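Local coordinates for Sts-2 protein (Mus musculus, PDB 3D6A), which probably interferes with CBL-mediated down-regulation of receptor tyrosine kinases, so that activated receptors accumulate at the cell surface, and is represented here by its histidine phosphatase domain, at residues I12-H17 against T197-H202; H17-D22 against S68-F73; E62-L67 against A97-Q102; T90-S95 against K115-R120. All coordinates share one frame; numbering follows the deposited sequence.

Contact 1 (I12-H17 against T197-H202). Unlike the reference sequence in segment 12-17: I15 (reference Val). With W (tungsten ion), chain J.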
loop_
_atom_site.group_PDB
_atom_site.type_symbol
_atom_site.label_atom_id
_atom_site.label_comp_id
_atom_site.label_asym_id
_atom_site.label_seq_id
_atom_site.Cartn_x
_atom_site.Cartn_y
_atom_site.Cartn_z
ATOM N N ILE A 12 -9.691 -24.453 -1.591
ATOM C CA ILE A 12 -8.299 -24.169 -1.946
ATOM C C ILE A 12 -8.257 -22.758 -2.506
ATOM O O ILE A 12 -8.862 -22.477 -3.542
ATOM C CB ILE A 12 -7.745 -25.172 -3.006
ATOM C CG1 ILE A 12 -7.597 -26.584 -2.413
ATOM C CG2 ILE A 12 -6.409 -24.669 -3.621
ATOM C CD1 ILE A 12 -6.388 -26.765 -1.505
ATOM N N LEU A 13 -7.558 -21.866 -1.810
ATOM C CA LEU A 13 -7.418 -20.477 -2.274
ATOM C C LEU A 13 -5.979 -20.281 -2.744
ATOM O O LEU A 13 -5.038 -20.348 -1.955
ATOM C CB LEU A 13 -7.796 -19.475 -1.163
ATOM C CG LEU A 13 -7.924 -17.950 -1.438
ATOM C CD1 LEU A 13 -9.015 -17.599 -2.425
ATOM C CD2 LEU A 13 -8.167 -17.217 -0.128
ATOM N N VAL A 14 -5.819 -20.081 -4.044
ATOM C CA VAL A 14 -4.505 -19.855 -4.627
ATOM C C VAL A 14 -4.305 -18.342 -4.711
ATOM O O VAL A 14 -5.138 -17.633 -5.269
ATOM C CB VAL A 14 -4.374 -20.476 -6.038
ATOM C CG1 VAL A 14 -2.893 -20.463 -6.495
ATOM C CG2 VAL A 14 -4.929 -21.884 -6.051
ATOM N N ILE A 15 -3.189 -17.874 -4.168
ATOM C CA ILE A 15 -2.876 -16.448 -4.032
ATOM C C ILE A 15 -1.498 -16.110 -4.651
ATOM O O ILE A 15 -0.491 -16.720 -4.295
ATOM C CB ILE A 15 -2.870 -16.066 -2.518
ATOM C CG1 ILE A 15 -4.162 -16.549 -1.839
ATOM C CG2 ILE A 15 -2.667 -14.561 -2.337
ATOM C CD1 ILE A 15 -4.246 -16.283 -0.344
ATOM N N ARG A 16 -1.448 -15.134 -5.560
ATOM C CA ARG A 16 -0.168 -14.618 -6.071
ATOM C C ARG A 16 0.451 -13.751 -4.984
ATOM O O ARG A 16 -0.256 -13.072 -4.223
ATOM C CB ARG A 16 -0.341 -13.785 -7.354
ATOM C CG ARG A 16 1.030 -13.311 -7.985
ATOM C CD ARG A 16 0.872 -12.199 -9.025
ATOM N NE ARG A 16 2.178 -11.820 -9.565
ATOM C CZ ARG A 16 2.457 -10.721 -10.253
ATOM N NH1 ARG A 16 1.510 -9.826 -10.533
ATOM N NH2 ARG A 16 3.718 -10.522 -10.664
ATOM N N HIS A 17 1.777 -13.787 -4.917
ATOM C CA HIS A 17 2.565 -12.977 -3.985
ATOM C C HIS A 17 2.352 -11.480 -4.224
ATOM O O HIS A 17 1.947 -11.053 -5.339
ATOM C CB HIS A 17 4.050 -13.297 -4.180
ATOM C CG HIS A 17 4.548 -13.030 -5.568
ATOM N ND1 HIS A 17 4.824 -11.759 -6.027
ATOM C CD2 HIS A 17 4.884 -13.877 -6.571
ATOM C CE1 HIS A 17 5.252 -11.833 -7.277
ATOM N NE2 HIS A 17 5.298 -13.110 -7.632
ATOM N N THR A 197 -7.595 -24.086 2.691
ATOM C CA THR A 197 -6.139 -24.143 2.549
ATOM C C THR A 197 -5.633 -23.037 1.613
ATOM O O THR A 197 -6.187 -22.848 0.527
ATOM C CB THR A 197 -5.693 -25.517 1.997
ATOM O OG1 THR A 197 -5.990 -26.529 2.962
ATOM C CG2 THR A 197 -4.205 -25.533 1.685
ATOM N N LEU A 198 -4.575 -22.333 2.029
ATOM C CA LEU A 198 -3.979 -21.275 1.202
ATOM C C LEU A 198 -2.785 -21.815 0.457
ATOM O O LEU A 198 -1.969 -22.541 1.033
ATOM C CB LEU A 198 -3.564 -20.038 2.041
ATOM C CG LEU A 198 -4.592 -19.431 3.008
ATOM C CD1 LEU A 198 -4.051 -18.175 3.767
ATOM C CD2 LEU A 198 -5.867 -19.103 2.283
ATOM N N ILE A 199 -2.720 -21.481 -0.834
ATOM C CA ILE A 199 -1.579 -21.785 -1.684
ATOM C C ILE A 199 -0.979 -20.442 -2.139
ATOM O O ILE A 199 -1.533 -19.753 -2.994
ATOM C CB ILE A 199 -1.972 -22.658 -2.927
ATOM C CG1 ILE A 199 -2.778 -23.912 -2.524
ATOM C CG2 ILE A 199 -0.740 -22.992 -3.797
ATOM C CD1 ILE A 199 -2.096 -24.835 -1.553
ATOM N N VAL A 200 0.153 -20.075 -1.545
ATOM C CA VAL A 200 0.765 -18.798 -1.827
ATOM C C VAL A 200 1.926 -19.045 -2.771
ATOM O O VAL A 200 2.900 -19.737 -2.437
ATOM C CB VAL A 200 1.170 -18.064 -0.543
ATOM C CG1 VAL A 200 1.534 -16.623 -0.859
ATOM C CG2 VAL A 200 0.020 -18.077 0.455
ATOM N N SER A 201 1.801 -18.510 -3.978
ATOM C CA SER A 201 2.654 -18.944 -5.058
ATOM C C SER A 201 2.765 -17.863 -6.126
ATOM O O SER A 201 2.733 -16.668 -5.809
ATOM C CB SER A 201 2.121 -20.278 -5.604
ATOM O OG SER A 201 2.900 -20.782 -6.670
ATOM N N HIS A 202 2.905 -18.273 -7.380
ATOM C CA HIS A 202 3.113 -17.331 -8.476
ATOM C C HIS A 202 1.875 -17.247 -9.346
ATOM O O HIS A 202 1.003 -18.111 -9.264
ATOM C CB HIS A 202 4.295 -17.772 -9.338
ATOM C CG HIS A 202 5.514 -18.076 -8.540
ATOM N ND1 HIS A 202 6.490 -17.136 -8.291
ATOM C CD2 HIS A 202 5.897 -19.204 -7.894
ATOM C CE1 HIS A 202 7.430 -17.674 -7.530
ATOM N NE2 HIS A 202 7.092 -18.927 -7.272
HETATM W W W J . 5.598 -13.739 -10.063
HETATM O O HOH W 1 6.180 -11.877 -10.616
HETATM O O HOH W 2 3.610 -14.043 -9.878
HETATM O O HOH W 3 6.782 -14.578 -8.659
#
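L13 N donates to T197 O, and the pairing runs on through I199 N to L13 O, I15 N to I199 O and S201 N to I15 O, all four bonds at 2.8 to 2.9 Å and close to straight. A fifth, from H17 N to S201 O, is longer (3.2 Å) and bent to 140°, as expected where both strands run out into loops. With the strand axes 22° apart, this is a parallel pair at the centre of the histidine phosphatase sheet, and 12-17 delivers the arginine and histidine of the family's RHG signature to its C-terminal end. There H17 NE2 binds tungsten at 2.5 Å, while R16, its chain extended from CG to NE, uses NE and NH2 on two different waters of that metal. The H202 ring, turned 78° from that of H17, faces the metal with the edge bearing ND1, and its NE2 is hydrogen-bonded to S95 OG. Below this polar end, L13 CD2 lies alongside L198 CD2 (3.8 Å) on the face shared with I15, which replaces the reference valine. On the other face I12 CG2 meets I199 CG1 at 3.9 Å.

Contact 2 (H17-D22 against S68-F73); sequences HGERVD and SSCGIF. With W (tungsten ion), chain J.
The E19 side chain reaches S68 through OE1. Its CG stands anti to the backbone N (chi1 -175°) and the chain stays extended, which brings OE1 to the S68 hydroxyl; OG donates to it over a very short 2.5 Å, a length to be taken with caution. The same OG, held between the backbone N and the carbonyl carbon of S68, accepts from G71 N at 3.1 Å: S68 is the N-cap of helix 69-85, and the glutamate probably helps fix the rotation of the capping hydroxyl. A second link joins the same pair through the backbone, S68 N to E19 O at 2.9 Å, with the donor tilted from the carbonyl plane. The carboxylate is buried and shared further, OE1 with N46 and OE2 with G261 N of the second subunit. This is the loop after the RHG signature, pressed on the helix start so closely that a CB on G71 would fall 2.2 Å from E19 O. Alongside, V21 CG1 packs on S68 CA at 3.6 Å. Toward the metal, H17 ND1 gives G18 O a 2.8 Å bond lying in the ring plane and almost straight (177°), which helps set the ring's rotation. R20 forms a side-on, two-nitrogen salt bridge with D22, NE to OD1 and NH2 to OD2, leaving NH1 to a weak bond with a tungsten-bound water.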
loop_
_atom_site.group_PDB
_atom_site.type_symbol
_atom_site.label_atom_id
_atom_site.label_comp_id
_atom_site.label_asym_id
_atom_site.label_seq_id
_atom_site.Cartn_x
_atom_site.Cartn_y
_atom_site.Cartn_z
ATOM N N HIS A 17 1.777 -13.787 -4.917
ATOM C CA HIS A 17 2.565 -12.977 -3.985
ATOM C C HIS A 17 2.352 -11.480 -4.224
ATOM O O HIS A 17 1.947 -11.053 -5.339
ATOM C CB HIS A 17 4.050 -13.297 -4.180
ATOM C CG HIS A 17 4.548 -13.030 -5.568
ATOM N ND1 HIS A 17 4.824 -11.759 -6.027
ATOM C CD2 HIS A 17 4.884 -13.877 -6.571
ATOM C CE1 HIS A 17 5.252 -11.833 -7.277
ATOM N NE2 HIS A 17 5.298 -13.110 -7.632
ATOM N N GLY A 18 2.678 -10.686 -3.200
ATOM C CA GLY A 18 2.606 -9.230 -3.295
ATOM C C GLY A 18 3.716 -8.653 -4.147
ATOM O O GLY A 18 4.587 -9.381 -4.618
ATOM N N GLU A 19 3.654 -7.341 -4.361
ATOM C CA GLU A 19 4.594 -6.615 -5.188
ATOM C C GLU A 19 6.017 -6.887 -4.696
ATOM O O GLU A 19 6.301 -6.745 -3.508
ATOM C CB GLU A 19 4.288 -5.102 -5.113
ATOM C CG GLU A 19 5.144 -4.248 -6.032
ATOM C CD GLU A 19 4.970 -2.763 -5.794
ATOM O OE1 GLU A 19 5.476 -2.246 -4.760
ATOM O OE2 GLU A 19 4.338 -2.107 -6.653
ATOM N N ARG A 20 6.889 -7.280 -5.625
ATOM C CA ARG A 20 8.339 -7.402 -5.387
ATOM C C ARG A 20 9.095 -6.119 -5.679
ATOM O O ARG A 20 8.687 -5.302 -6.541
ATOM C CB ARG A 20 8.946 -8.607 -6.159
ATOM C CG ARG A 20 8.107 -9.079 -7.293
ATOM C CD ARG A 20 8.443 -10.454 -7.857
ATOM N NE ARG A 20 9.761 -10.528 -8.467
ATOM C CZ ARG A 20 10.090 -11.386 -9.433
ATOM N NH1 ARG A 20 9.173 -12.222 -9.911
ATOM N NH2 ARG A 20 11.335 -11.397 -9.937
ATOM N N VAL A 21 10.184 -5.912 -4.941
ATOM C CA VAL A 21 11.021 -4.724 -5.125
ATOM C C VAL A 21 11.540 -4.588 -6.563
ATOM O O VAL A 21 11.624 -3.467 -7.096
ATOM C CB VAL A 21 12.240 -4.662 -4.130
ATOM C CG1 VAL A 21 11.776 -4.338 -2.723
ATOM C CG2 VAL A 21 13.048 -5.945 -4.153
ATOM N N ASP A 22 11.900 -5.708 -7.190
ATOM C CA ASP A 22 12.443 -5.636 -8.556
ATOM C C ASP A 22 11.402 -5.323 -9.636
ATOM O O ASP A 22 11.775 -4.831 -10.697
ATOM C CB ASP A 22 13.269 -6.876 -8.914
ATOM C CG ASP A 22 12.446 -8.138 -8.988
ATOM O OD1 ASP A 22 11.324 -8.159 -8.440
ATOM O OD2 ASP A 22 12.925 -9.119 -9.603
ATOM N N SER A 68 8.245 -5.555 -1.687
ATOM C CA SER A 68 8.372 -4.142 -1.441
ATOM C C SER A 68 7.490 -3.794 -0.221
ATOM O O SER A 68 6.743 -4.638 0.264
ATOM C CB SER A 68 7.956 -3.386 -2.710
ATOM O OG SER A 68 6.555 -3.483 -2.904
ATOM N N SER A 69 7.574 -2.567 0.279
ATOM C CA SER A 69 6.645 -2.102 1.328
ATOM C C SER A 69 5.175 -2.138 0.863
ATOM O O SER A 69 4.257 -2.397 1.658
ATOM C CB SER A 69 7.005 -0.674 1.756
ATOM O OG SER A 69 8.358 -0.602 2.187
ATOM N N CYS A 70 4.953 -1.879 -0.424
ATOM C CA CYS A 70 3.596 -1.949 -0.984
ATOM C C CYS A 70 3.104 -3.394 -1.010
ATOM O O CYS A 70 1.941 -3.659 -0.722
ATOM C CB CYS A 70 3.535 -1.324 -2.387
ATOM S SG CYS A 70 1.870 -1.166 -3.056
ATOM N N GLY A 71 3.994 -4.329 -1.311
ATOM C CA GLY A 71 3.627 -5.752 -1.363
ATOM C C GLY A 71 3.274 -6.328 -0.001
ATOM O O GLY A 71 2.459 -7.224 0.082
ATOM N N ILE A 72 3.910 -5.805 1.062
ATOM C CA ILE A 72 3.629 -6.163 2.447
ATOM C C ILE A 72 2.244 -5.657 2.807
ATOM O O ILE A 72 1.432 -6.408 3.350
ATOM C CB ILE A 72 4.711 -5.556 3.399
ATOM C CG1 ILE A 72 6.071 -6.221 3.159
ATOM C CG2 ILE A 72 4.259 -5.592 4.883
ATOM C CD1 ILE A 72 7.253 -5.532 3.854
ATOM N N PHE A 73 1.971 -4.387 2.476
ATOM C CA PHE A 73 0.632 -3.789 2.603
ATOM C C PHE A 73 -0.462 -4.634 1.919
ATOM O O PHE A 73 -1.501 -4.934 2.521
ATOM C CB PHE A 73 0.642 -2.333 2.085
ATOM C CG PHE A 73 -0.661 -1.890 1.431
ATOM C CD1 PHE A 73 -1.816 -1.686 2.201
ATOM C CD2 PHE A 73 -0.713 -1.667 0.053
ATOM C CE1 PHE A 73 -2.996 -1.293 1.612
ATOM C CE2 PHE A 73 -1.890 -1.283 -0.563
ATOM C CZ PHE A 73 -3.052 -1.098 0.217
HETATM W W W J . 5.598 -13.739 -10.063
HETATM O O HOH W 1 6.180 -11.877 -10.616
HETATM O O HOH W 3 6.782 -14.578 -8.659
HETATM O O HOH W 2 3.610 -14.043 -9.878
#

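Contact 3 (E62-L67 against A97-Q102)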
loop_
_atom_site.group_PDB
_atom_site.type_symbol
_atom_site.label_atom_id
_atom_site.label_comp_id
_atom_site.label_asym_id
_atom_site.label_seq_id
_atom_site.Cartn_x
_atom_site.Cartn_y
_atom_site.Cartn_z
ATOM N N GLU A 62 19.763 -11.694 -5.208
ATOM C CA GLU A 62 19.834 -11.379 -6.631
ATOM C C GLU A 62 18.651 -11.931 -7.418
ATOM O O GLU A 62 17.964 -11.193 -8.124
ATOM C CB GLU A 62 21.153 -11.930 -7.194
ATOM C CG GLU A 62 21.694 -11.185 -8.399
ATOM C CD GLU A 62 22.985 -11.797 -8.922
ATOM O OE1 GLU A 62 24.011 -11.731 -8.207
ATOM O OE2 GLU A 62 22.976 -12.348 -10.045
ATOM N N ASN A 63 18.403 -13.231 -7.286
ATOM C CA ASN A 63 17.294 -13.867 -7.987
ATOM C C ASN A 63 16.205 -14.310 -7.018
ATOM O O ASN A 63 15.404 -15.174 -7.342
ATOM C CB ASN A 63 17.788 -15.079 -8.790
ATOM C CG ASN A 63 18.916 -14.734 -9.732
ATOM O OD1 ASN A 63 18.819 -13.806 -10.546
ATOM N ND2 ASN A 63 20.003 -15.475 -9.623
ATOM N N ASP A 64 16.194 -13.720 -5.829
ATOM C CA ASP A 64 15.188 -14.028 -4.824
ATOM C C ASP A 64 14.813 -12.741 -4.113
ATOM O O ASP A 64 15.139 -12.568 -2.942
ATOM C CB ASP A 64 15.726 -15.063 -3.836
ATOM C CG ASP A 64 14.634 -15.776 -3.063
ATOM O OD1 ASP A 64 13.452 -15.715 -3.472
ATOM O OD2 ASP A 64 14.968 -16.406 -2.029
ATOM N N PRO A 65 14.129 -11.821 -4.826
ATOM C CA PRO A 65 13.843 -10.528 -4.235
ATOM C C PRO A 65 12.728 -10.616 -3.188
ATOM O O PRO A 65 11.862 -11.505 -3.280
ATOM C CB PRO A 65 13.402 -9.686 -5.436
ATOM C CG PRO A 65 12.808 -10.685 -6.383
ATOM C CD PRO A 65 13.612 -11.927 -6.202
ATOM N N PRO A 66 12.778 -9.734 -2.175
ATOM C CA PRO A 66 11.712 -9.648 -1.196
ATOM C C PRO A 66 10.563 -8.780 -1.698
ATOM O O PRO A 66 10.679 -8.116 -2.730
ATOM C CB PRO A 66 12.391 -8.940 -0.020
ATOM C CG PRO A 66 13.360 -8.035 -0.662
ATOM C CD PRO A 66 13.878 -8.790 -1.860
ATOM N N LEU A 67 9.471 -8.796 -0.945
ATOM C CA LEU A 67 8.358 -7.878 -1.126
ATOM C C LEU A 67 8.817 -6.448 -0.910
ATOM O O LEU A 67 9.654 -6.161 -0.060
ATOM C CB LEU A 67 7.276 -8.214 -0.095
ATOM C CG LEU A 67 6.064 -9.104 -0.383
ATOM C CD1 LEU A 67 6.095 -9.982 -1.643
ATOM C CD2 LEU A 67 5.610 -9.839 0.884
ATOM N N ALA A 97 10.104 -19.447 -2.881
ATOM C CA ALA A 97 10.512 -18.067 -3.186
ATOM C C ALA A 97 10.210 -17.142 -2.019
ATOM O O ALA A 97 9.122 -17.178 -1.459
ATOM C CB ALA A 97 9.819 -17.560 -4.473
ATOM N N LEU A 98 11.191 -16.327 -1.645
ATOM C CA LEU A 98 11.063 -15.398 -0.532
ATOM C C LEU A 98 9.786 -14.590 -0.583
ATOM O O LEU A 98 9.090 -14.494 0.421
ATOM C CB LEU A 98 12.264 -14.454 -0.495
ATOM C CG LEU A 98 12.365 -13.399 0.599
ATOM C CD1 LEU A 98 12.339 -14.073 1.951
ATOM C CD2 LEU A 98 13.654 -12.575 0.410
ATOM N N ARG A 99 9.478 -14.021 -1.750
ATOM C CA ARG A 99 8.259 -13.210 -1.933
ATOM C C ARG A 99 6.988 -13.951 -1.531
ATOM O O ARG A 99 6.035 -13.333 -1.007
ATOM C CB ARG A 99 8.146 -12.673 -3.377
ATOM C CG ARG A 99 8.243 -13.740 -4.460
ATOM C CD ARG A 99 8.577 -13.081 -5.774
ATOM N NE ARG A 99 8.527 -13.977 -6.935
ATOM C CZ ARG A 99 9.558 -14.684 -7.385
ATOM N NH1 ARG A 99 10.736 -14.648 -6.754
ATOM N NH2 ARG A 99 9.414 -15.438 -8.463
ATOM N N CYS A 100 6.998 -15.269 -1.733
ATOM C CA CYS A 100 5.832 -16.107 -1.429
ATOM C C CYS A 100 5.727 -16.444 0.059
ATOM O O CYS A 100 4.646 -16.341 0.647
ATOM C CB CYS A 100 5.794 -17.361 -2.320
ATOM S SG CYS A 100 5.814 -16.991 -4.126
ATOM N N VAL A 101 6.846 -16.801 0.679
ATOM C CA VAL A 101 6.856 -17.089 2.119
ATOM C C VAL A 101 6.493 -15.841 2.927
ATOM O O VAL A 101 5.745 -15.932 3.909
ATOM C CB VAL A 101 8.191 -17.701 2.602
ATOM C CG1 VAL A 101 8.154 -17.925 4.108
ATOM C CG2 VAL A 101 8.454 -19.038 1.912
ATOM N N GLN A 102 6.987 -14.684 2.483
ATOM C CA GLN A 102 6.666 -13.387 3.095
ATOM C C GLN A 102 5.185 -13.011 2.970
ATOM O O GLN A 102 4.592 -12.496 3.906
ATOM C CB GLN A 102 7.512 -12.257 2.472
ATOM C CG GLN A 102 8.936 -12.179 2.955
ATOM C CD GLN A 102 9.747 -11.088 2.266
ATOM O OE1 GLN A 102 9.651 -10.885 1.055
ATOM N NE2 GLN A 102 10.605 -10.416 3.037
HETATM O O HOH W 4 11.483 -13.884 -4.142
#
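D64 turns its CG anti to the backbone N (chi1 -161°), which carries the carboxylate across to L98, while Q102 sets CG anti to its own carbonyl carbon (chi1 -78°) and stretches out toward L67. Between them these two side chains fasten the loop 62-67 to the first turn of helix 98-111, the helix that follows strand 89-94 in the histidine phosphatase fold and begins beside the tungsten site. D64 OD1 accepts from L98 N at 3.0 Å on its syn side, tilted somewhat from the carboxylate plane, and OD2 forms a salt bridge with R54. At the other end of the loop, Q102 OE1 takes L67 N at 2.9 Å in a nearly straight bond (168°). One water is held by four atoms: it donates to D64 OD1 and, at 2.6 Å, to P65 O, and it accepts from R99 N and, at 2.8 Å, from R99 NH1. It thus couples D64 to R99, whose charges are not in direct contact; R99 NH2 pairs with E132. With an alanine here instead of D64, L98 N and R54 would probably lose their shared carboxylate and the water one of its four holds. Packing completes the seam. P66 CB meets L98 CD2 at 3.9 Å, and the two methyls of L67 divide, CD2 on Q102 CB (3.5 Å) and CD1 against R99 O (3.4 Å).

Contact 4 (T90-S95 against K115-R120); sequences TAVFAS and KKLKIR
R120 lays its extended chain obliquely along the F93 ring, CD meeting CE2 and CZ of the ring at 3.6 Å each. Beyond it NH1 comes to 3.4 Å from F93 CZ, which lies at the guanidinium edge near its plane; the two planes are 71° apart. F93 and R120 are paired across the strands and so leave the same face; with chi1 -68° in both, each CG lies beside its own backbone N. An alanine at F93 would probably leave the R120 methylenes without the ring they lie along and the guanidinium freer to swing. Beneath them the backbones pair in parallel: R120 N reaches V92 O at 3.0 Å (170°), and A94 N reaches R120 O at 2.9 Å. These bonds join the strands of a beta-alpha-beta unit connected by helix 98-111; strand 119-121 forms one border of the sheet within the chain. On the helix side A94 CB touches I119 CG2 at 3.7 Å. Further back the chains part, and a water bridges instead, accepting from V92 N and donating to K118 O. L117 CD2 still packs on T90 O at 3.5 Å. Two direct bonds followed by a water imply that the pairing is tight only toward A94 and that a single water completes it toward the strand start.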
loop_
_atom_site.group_PDB
_atom_site.type_symbol
_atom_site.label_atom_id
_atom_site.label_comp_id
_atom_site.label_asym_id
_atom_site.label_seq_id
_atom_site.Cartn_x
_atom_site.Cartn_y
_atom_site.Cartn_z
ATOM N N THR A 90 -7.157 -23.417 7.497
ATOM C CA THR A 90 -6.627 -24.600 8.164
ATOM C C THR A 90 -5.187 -25.013 7.833
ATOM O O THR A 90 -4.561 -25.764 8.597
ATOM C CB THR A 90 -7.553 -25.806 7.946
ATOM O OG1 THR A 90 -7.930 -25.880 6.565
ATOM C CG2 THR A 90 -8.786 -25.632 8.763
ATOM N N ALA A 91 -4.673 -24.542 6.705
ATOM C CA ALA A 91 -3.318 -24.874 6.278
ATOM C C ALA A 91 -2.845 -23.806 5.296
ATOM O O ALA A 91 -3.658 -23.143 4.683
ATOM C CB ALA A 91 -3.272 -26.257 5.635
ATOM N N VAL A 92 -1.533 -23.639 5.188
ATOM C CA VAL A 92 -0.920 -22.670 4.290
ATOM C C VAL A 92 0.296 -23.335 3.658
ATOM O O VAL A 92 1.170 -23.844 4.354
ATOM C CB VAL A 92 -0.509 -21.338 5.040
ATOM C CG1 VAL A 92 0.129 -20.332 4.078
ATOM C CG2 VAL A 92 -1.728 -20.705 5.740
ATOM N N PHE A 93 0.327 -23.355 2.332
ATOM C CA PHE A 93 1.467 -23.875 1.595
ATOM C C PHE A 93 2.056 -22.705 0.829
ATOM O O PHE A 93 1.310 -21.873 0.336
ATOM C CB PHE A 93 1.032 -24.986 0.630
ATOM C CG PHE A 93 0.558 -26.256 1.318
ATOM C CD1 PHE A 93 -0.712 -26.328 1.885
ATOM C CD2 PHE A 93 1.372 -27.369 1.371
ATOM C CE1 PHE A 93 -1.157 -27.486 2.508
ATOM C CE2 PHE A 93 0.935 -28.550 1.999
ATOM C CZ PHE A 93 -0.327 -28.602 2.568
ATOM N N ALA A 94 3.387 -22.629 0.767
ATOM C CA ALA A 94 4.059 -21.554 0.060
ATOM C C ALA A 94 5.137 -22.056 -0.875
ATOM O O ALA A 94 5.817 -23.028 -0.580
ATOM C CB ALA A 94 4.634 -20.524 1.037
ATOM N N SER A 95 5.271 -21.383 -2.016
ATOM C CA SER A 95 6.422 -21.518 -2.885
ATOM C C SER A 95 7.669 -21.147 -2.069
ATOM O O SER A 95 7.617 -20.233 -1.240
ATOM C CB SER A 95 6.261 -20.569 -4.069
ATOM O OG SER A 95 7.475 -20.367 -4.767
ATOM N N LYS A 115 1.091 -17.960 14.772
ATOM C CA LYS A 115 1.614 -18.849 15.802
ATOM C C LYS A 115 0.985 -20.226 15.687
ATOM O O LYS A 115 1.608 -21.229 16.035
ATOM C CB LYS A 115 1.313 -18.300 17.203
ATOM C CG LYS A 115 1.759 -16.865 17.479
ATOM C CD LYS A 115 1.548 -16.526 18.973
ATOM C CE LYS A 115 1.695 -15.028 19.266
ATOM N NZ LYS A 115 1.557 -14.745 20.740
ATOM N N LYS A 116 -0.255 -20.268 15.214
ATOM C CA LYS A 116 -1.039 -21.497 15.215
ATOM C C LYS A 116 -0.754 -22.390 14.006
ATOM O O LYS A 116 -0.769 -23.622 14.118
ATOM C CB LYS A 116 -2.534 -21.171 15.301
ATOM C CG LYS A 116 -3.437 -22.376 15.097
ATOM C CD LYS A 116 -4.918 -21.991 15.082
ATOM C CE LYS A 116 -5.796 -23.218 14.857
ATOM N NZ LYS A 116 -5.611 -24.240 15.947
ATOM N N LEU A 117 -0.517 -21.774 12.850
ATOM C CA LEU A 117 -0.298 -22.534 11.619
ATOM C C LEU A 117 1.108 -22.318 11.114
ATOM O O LEU A 117 1.587 -21.189 11.060
ATOM C CB LEU A 117 -1.307 -22.148 10.531
ATOM C CG LEU A 117 -2.807 -22.256 10.833
ATOM C CD1 LEU A 117 -3.608 -21.646 9.701
ATOM C CD2 LEU A 117 -3.238 -23.710 11.082
ATOM N N LYS A 118 1.767 -23.413 10.762
ATOM C CA LYS A 118 3.103 -23.357 10.193
ATOM C C LYS A 118 2.973 -23.336 8.684
ATOM O O LYS A 118 2.093 -23.993 8.115
ATOM C CB LYS A 118 3.946 -24.552 10.621
ATOM C CG LYS A 118 4.271 -24.616 12.101
ATOM C CD LYS A 118 4.939 -25.937 12.420
ATOM C CE LYS A 118 5.374 -26.002 13.867
ATOM N NZ LYS A 118 5.793 -27.393 14.219
ATOM N N ILE A 119 3.837 -22.547 8.052
ATOM C CA ILE A 119 3.868 -22.421 6.620
ATOM C C ILE A 119 4.599 -23.648 6.109
ATOM O O ILE A 119 5.737 -23.882 6.490
ATOM C CB ILE A 119 4.609 -21.116 6.188
ATOM C CG1 ILE A 119 3.816 -19.876 6.641
ATOM C CG2 ILE A 119 4.867 -21.112 4.678
ATOM C CD1 ILE A 119 4.640 -18.602 6.842
ATOM N N ARG A 120 3.936 -24.435 5.267
ATOM C CA ARG A 120 4.578 -25.578 4.630
ATOM C C ARG A 120 5.221 -25.142 3.320
ATOM O O ARG A 120 4.532 -24.678 2.404
ATOM C CB ARG A 120 3.543 -26.676 4.383
ATOM C CG ARG A 120 3.027 -27.293 5.665
ATOM C CD ARG A 120 1.853 -28.218 5.432
ATOM N NE ARG A 120 1.366 -28.743 6.700
ATOM C CZ ARG A 120 0.185 -29.317 6.886
ATOM N NH1 ARG A 120 -0.662 -29.447 5.882
ATOM N NH2 ARG A 120 -0.143 -29.770 8.086
HETATM O O HOH W 5 -0.046 -25.018 7.307
#

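In the fold
Contact 1 is the buried core, its centre about 6 Å from the centre of the chain; the centre of contact 4, only partly buried, lies about 12 Å from it. Both lie in the parallel part of one mixed sheet, where F93 bonds through its backbone to L198 and V200, but the central pair has five direct backbone bonds and the outer one two and a water. Contacts 2 and 3, also buried, join loops to helix starts, and carboxylates, a hydroxyl and an amide do much of the work; contact 2 also borders the second subunit. H17, shared by contacts 1 and 2, lies close to R99 of contact 3 around the tungsten; contact 4 approaches that site through S95, hydrogen-bonded to H202.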